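PDB 5H5L: glutathione s-transferase S2 from Nilaparvata lugens, which probably joins glutathione to electrophilic substrates as a sigma-class glutathione S-transferase, and acts as a glutathione-requiring prostaglandin D synthase. Local coordinates for residues K5-N10 and E30-E35. Numbering follows the deposited sequence.
Sequences KLTYFN and EDNRIE. With GSH (glutathione), chain E.
Leu6, Tyr8 and Asn10 carry the backbone pairing of two parallel strands, 4-9 and 30-34. Leu6 N donates to Glu30 O (2.8 Å) and Leu6 O accepts from Asn32 N; Tyr8 N then reaches Asn32 O, the bond from Ile34 N to Tyr8 O is weak, and Asn10 N closes the series on Ile34 O. On one face the Asn32 amide, its CG anti to the backbone N (chi1 -175°), lies beside Thr7 and gives ND2 in plane to OG1 at 3.0 Å. Alongside, the extended Lys5 and Glu30 chains keep NZ and OE2 4.1 Å apart, bridged by a water. Just past the end of its strand, Asn10 binds in two directions: OD1 accepts from Arg33 NH1 (3.1 Å), and ND2 donates to Glu35 OE2 (2.7 Å). Arg33 also directs NE to Asp31 OD2 in a 2.9 Å salt bridge, and an alanine here would probably leave that carboxylate oxygen and Asn10 OD1 without these partners. Apolar contact is made where Thr7 CG2 meets Ile34 CG1 at 3.7 Å. Tyr8 OH approaches the glutathione sulfur and accepts from Leu14 N. In this beta-alpha-beta unit of the thioredoxin-like domain, helix 15-25 packs on Leu6 and Tyr8, helix 188-196 touches Asp31 and Arg33, and strand 53-56 flanks strand 4-9 antiparallel.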
ATOM      1  N   LYS B   5      -5.959  17.317 -12.363  1.00 17.26           N
ATOM      2  CA  LYS B   5      -4.636  17.696 -12.838  1.00 15.62           C
ATOM      3  C   LYS B   5      -3.646  16.726 -12.232  1.00 21.68           C
ATOM      4  O   LYS B   5      -3.512  16.689 -11.013  1.00 20.71           O
ATOM      5  CB  LYS B   5      -4.327  19.138 -12.440  1.00 24.39           C
ATOM      6  CG  LYS B   5      -2.898  19.581 -12.643  1.00 33.64           C
ATOM      7  CD  LYS B   5      -2.731  21.052 -12.239  1.00 41.09           C
ATOM      8  CE  LYS B   5      -1.278  21.477 -12.281  1.00 51.32           C
ATOM      9  NZ  LYS B   5      -1.127  22.960 -12.051  1.00 55.53           N
ATOM     10  N   LEU B   6      -2.979  15.929 -13.068  1.00 19.99           N
ATOM     11  CA  LEU B   6      -1.962  14.977 -12.636  1.00 14.02           C
ATOM     12  C   LEU B   6      -0.570  15.539 -12.850  1.00 22.20           C
ATOM     13  O   LEU B   6      -0.247  15.984 -13.952  1.00 21.70           O
ATOM     14  CB  LEU B   6      -2.115  13.653 -13.402  1.00 19.94           C
ATOM     15  CG  LEU B   6      -1.032  12.593 -13.212  1.00 21.13           C
ATOM     16  CD1 LEU B   6      -1.103  12.021 -11.778  1.00 19.25           C
ATOM     17  CD2 LEU B   6      -1.179  11.437 -14.259  1.00 21.73           C
ATOM     18  N   THR B   7       0.260  15.505 -11.804  1.00 17.04           N
ATOM     19  CA  THR B   7       1.666  15.833 -11.900  1.00 20.69           C
ATOM     20  C   THR B   7       2.471  14.576 -11.679  1.00 27.93           C
ATOM     21  O   THR B   7       2.367  13.951 -10.622  1.00 20.65           O
ATOM     22  CB  THR B   7       2.071  16.897 -10.872  1.00 26.99           C
ATOM     23  OG1 THR B   7       1.286  18.069 -11.071  1.00 28.74           O
ATOM     24  CG2 THR B   7       3.544  17.233 -10.975  1.00 28.38           C
ATOM     25  N   TYR B   8       3.315  14.249 -12.652  1.00 17.42           N
ATOM     26  CA  TYR B   8       4.254  13.159 -12.543  1.00 26.96           C
ATOM     27  C   TYR B   8       5.382  13.483 -13.516  1.00 27.80           C
ATOM     28  O   TYR B   8       5.342  14.489 -14.219  1.00 31.04           O
ATOM     29  CB  TYR B   8       3.580  11.802 -12.837  1.00 23.49           C
ATOM     30  CG  TYR B   8       4.478  10.629 -12.567  1.00 28.04           C
ATOM     31  CD1 TYR B   8       4.786  10.259 -11.269  1.00 23.62           C
ATOM     32  CD2 TYR B   8       5.028   9.888 -13.604  1.00 26.66           C
ATOM     33  CE1 TYR B   8       5.625   9.199 -11.013  1.00 23.07           C
ATOM     34  CE2 TYR B   8       5.876   8.819 -13.347  1.00 23.10           C
ATOM     35  CZ  TYR B   8       6.162   8.483 -12.055  1.00 28.51           C
ATOM     36  OH  TYR B   8       6.995   7.424 -11.764  1.00 29.23           O
ATOM     37  N   PHE B   9       6.406  12.649 -13.506  1.00 28.14           N
ATOM     38  CA  PHE B   9       7.506  12.782 -14.434  1.00 31.93           C
ATOM     39  C   PHE B   9       7.057  12.469 -15.862  1.00 36.37           C
ATOM     40  O   PHE B   9       5.951  11.967 -16.115  1.00 27.49           O
ATOM     41  CB  PHE B   9       8.639  11.859 -14.026  1.00 32.26           C
ATOM     42  CG  PHE B   9       9.275  12.211 -12.716  1.00 37.24           C
ATOM     43  CD1 PHE B   9       9.986  13.383 -12.568  1.00 38.98           C
ATOM     44  CD2 PHE B   9       9.190  11.349 -11.640  1.00 40.75           C
ATOM     45  CE1 PHE B   9      10.602  13.701 -11.357  1.00 42.12           C
ATOM     46  CE2 PHE B   9       9.800  11.659 -10.424  1.00 44.56           C
ATOM     47  CZ  PHE B   9      10.500  12.838 -10.287  1.00 39.64           C
ATOM     48  N   ASN B  10       7.942  12.781 -16.813  1.00 42.88           N
ATOM     49  CA  ASN B  10       7.676  12.526 -18.230  1.00 42.13           C
ATOM     50  C   ASN B  10       8.106  11.100 -18.586  1.00 44.36           C
ATOM     51  O   ASN B  10       9.062  10.863 -19.323  1.00 41.15           O
ATOM     52  CB  ASN B  10       8.376  13.568 -19.103  1.00 44.58           C
ATOM     53  CG  ASN B  10       7.589  13.905 -20.376  1.00 51.69           C
ATOM     54  OD1 ASN B  10       6.850  13.077 -20.922  1.00 49.84           O
ATOM     55  ND2 ASN B  10       7.755  15.134 -20.855  1.00 61.32           N
ATOM     56  N   GLU B  30      -5.697  17.417 -17.020  1.00 25.14           N
ATOM     57  CA  GLU B  30      -4.394  17.952 -17.346  1.00 24.76           C
ATOM     58  C   GLU B  30      -3.327  16.938 -16.990  1.00 30.85           C
ATOM     59  O   GLU B  30      -3.239  16.483 -15.840  1.00 27.87           O
ATOM     60  CB  GLU B  30      -4.155  19.269 -16.604  1.00 25.01           C
ATOM     61  CG  GLU B  30      -2.794  19.862 -16.886  1.00 27.32           C
ATOM     62  CD  GLU B  30      -2.553  21.161 -16.141  1.00 36.95           C
ATOM     63  OE1 GLU B  30      -3.528  21.877 -15.846  1.00 44.38           O
ATOM     64  OE2 GLU B  30      -1.381  21.450 -15.837  1.00 40.88           O
ATOM     65  N   ASP B  31      -2.499  16.609 -17.979  1.00 22.33           N
ATOM     66  CA  ASP B  31      -1.396  15.662 -17.829  1.00 24.33           C
ATOM     67  C   ASP B  31      -0.111  16.465 -17.685  1.00 36.34           C
ATOM     68  O   ASP B  31       0.672  16.628 -18.623  1.00 35.62           O
ATOM     69  CB  ASP B  31      -1.342  14.713 -19.025  1.00 28.13           C
ATOM     70  CG  ASP B  31      -0.429  13.536 -18.808  1.00 32.00           C
ATOM     71  OD1 ASP B  31      -0.230  13.144 -17.642  1.00 26.82           O
ATOM     72  OD2 ASP B  31       0.095  12.990 -19.808  1.00 27.71           O
ATOM     73  N   ASN B  32       0.116  16.961 -16.469  1.00 29.69           N
ATOM     74  CA  ASN B  32       1.266  17.813 -16.168  1.00 29.79           C
ATOM     75  C   ASN B  32       2.523  16.970 -15.966  1.00 34.67           C
ATOM     76  O   ASN B  32       2.695  16.344 -14.914  1.00 36.05           O
ATOM     77  CB  ASN B  32       0.947  18.664 -14.934  1.00 32.79           C
ATOM     78  CG  ASN B  32       2.029  19.660 -14.616  1.00 41.14           C
ATOM     79  OD1 ASN B  32       2.535  20.345 -15.508  1.00 43.63           O
ATOM     80  ND2 ASN B  32       2.410  19.742 -13.338  1.00 39.56           N
ATOM     81  N   ARG B  33       3.427  16.979 -16.962  1.00 31.23           N
ATOM     82  CA  ARG B  33       4.635  16.157 -16.968  1.00 31.23           C
ATOM     83  C   ARG B  33       5.884  16.962 -16.632  1.00 35.26           C
ATOM     84  O   ARG B  33       6.068  18.082 -17.114  1.00 50.16           O
ATOM     85  CB  ARG B  33       4.832  15.470 -18.326  1.00 38.37           C
ATOM     86  CG  ARG B  33       3.717  14.503 -18.677  1.00 36.20           C
ATOM     87  CD  ARG B  33       3.812  13.895 -20.094  1.00 36.67           C
ATOM     88  NE  ARG B  33       2.936  12.729 -20.152  1.00 47.08           N
ATOM     89  CZ  ARG B  33       3.319  11.456 -20.241  1.00 36.87           C
ATOM     90  NH1 ARG B  33       4.589  11.084 -20.341  1.00 31.36           N
ATOM     91  NH2 ARG B  33       2.389  10.533 -20.203  1.00 41.91           N
ATOM     92  N   ILE B  34       6.764  16.354 -15.843  1.00 34.60           N
ATOM     93  CA  ILE B  34       7.917  17.018 -15.253  1.00 39.44           C
ATOM     94  C   ILE B  34       9.179  16.400 -15.808  1.00 42.85           C
ATOM     95  O   ILE B  34       9.332  15.170 -15.798  1.00 41.07           O
ATOM     96  CB  ILE B  34       7.931  16.891 -13.719  1.00 41.04           C
ATOM     97  CG1 ILE B  34       6.601  17.318 -13.142  1.00 37.07           C
ATOM     98  CG2 ILE B  34       9.071  17.714 -13.121  1.00 42.92           C
ATOM     99  CD1 ILE B  34       6.216  18.744 -13.469  1.00 43.75           C
ATOM    100  N   GLU B  35      10.109  17.257 -16.224  1.00 46.56           N
ATOM    101  CA  GLU B  35      11.432  16.808 -16.619  1.00 43.88           C
ATOM    102  C   GLU B  35      12.334  16.630 -15.401  1.00 51.26           C
ATOM    103  O   GLU B  35      12.260  17.378 -14.421  1.00 44.21           O
ATOM    104  CB  GLU B  35      12.067  17.798 -17.593  1.00 51.12           C
ATOM    105  CG  GLU B  35      11.307  17.970 -18.909  1.00 54.84           C
ATOM    106  CD  GLU B  35      11.147  16.668 -19.704  1.00 53.59           C
ATOM    107  OE1 GLU B  35      12.101  15.847 -19.766  1.00 48.74           O
ATOM    108  OE2 GLU B  35      10.039  16.470 -20.256  1.00 44.40           O
TER
HETATM  109  N1  GSH E 301       3.833   5.147  -2.514  1.00 21.87           N
HETATM  110  CA1 GSH E 301       3.983   6.219  -3.491  1.00 21.45           C
HETATM  111  C1  GSH E 301       2.946   6.022  -4.609  1.00 17.77           C
HETATM  112  O11 GSH E 301       2.547   4.846  -4.892  1.00 19.57           O
HETATM  113  O12 GSH E 301       2.489   7.010  -5.259  1.00 15.85           O
HETATM  114  CB1 GSH E 301       5.390   6.130  -4.141  1.00 20.78           C
HETATM  115  CG1 GSH E 301       5.599   7.398  -4.955  1.00 23.51           C
HETATM  116  CD1 GSH E 301       7.065   7.427  -5.496  1.00 33.39           C
HETATM  117  OE1 GSH E 301       7.857   6.602  -5.188  1.00 27.73           O
HETATM  118  N2  GSH E 301       7.441   8.514  -6.405  1.00 34.88           N
HETATM  119  CA2 GSH E 301       8.798   8.542  -6.938  1.00 37.04           C
HETATM  120  C2  GSH E 301       9.396   9.914  -6.686  1.00 30.55           C
HETATM  121  O2  GSH E 301       8.686  10.845  -6.503  1.00 29.65           O
HETATM  122  CB2 GSH E 301       8.699   8.333  -8.432  1.00 35.62           C
HETATM  123  SG2 GSH E 301       7.913   6.770  -8.809  1.00 37.23           S
HETATM  124  N3  GSH E 301      10.842  10.061  -6.727  1.00 40.18           N
HETATM  125  CA3 GSH E 301      11.439  11.378  -6.534  1.00 42.21           C
HETATM  126  C3  GSH E 301      11.990  11.504  -5.127  1.00 41.30           C
HETATM  127  O31 GSH E 301      11.848  10.581  -4.293  1.00 42.63           O
HETATM  128  O32 GSH E 301      12.590  12.551  -4.835  1.00 45.76           O
HETATM  129  O   HOH W   1      -1.209  23.937 -14.788  1.00 39.43           O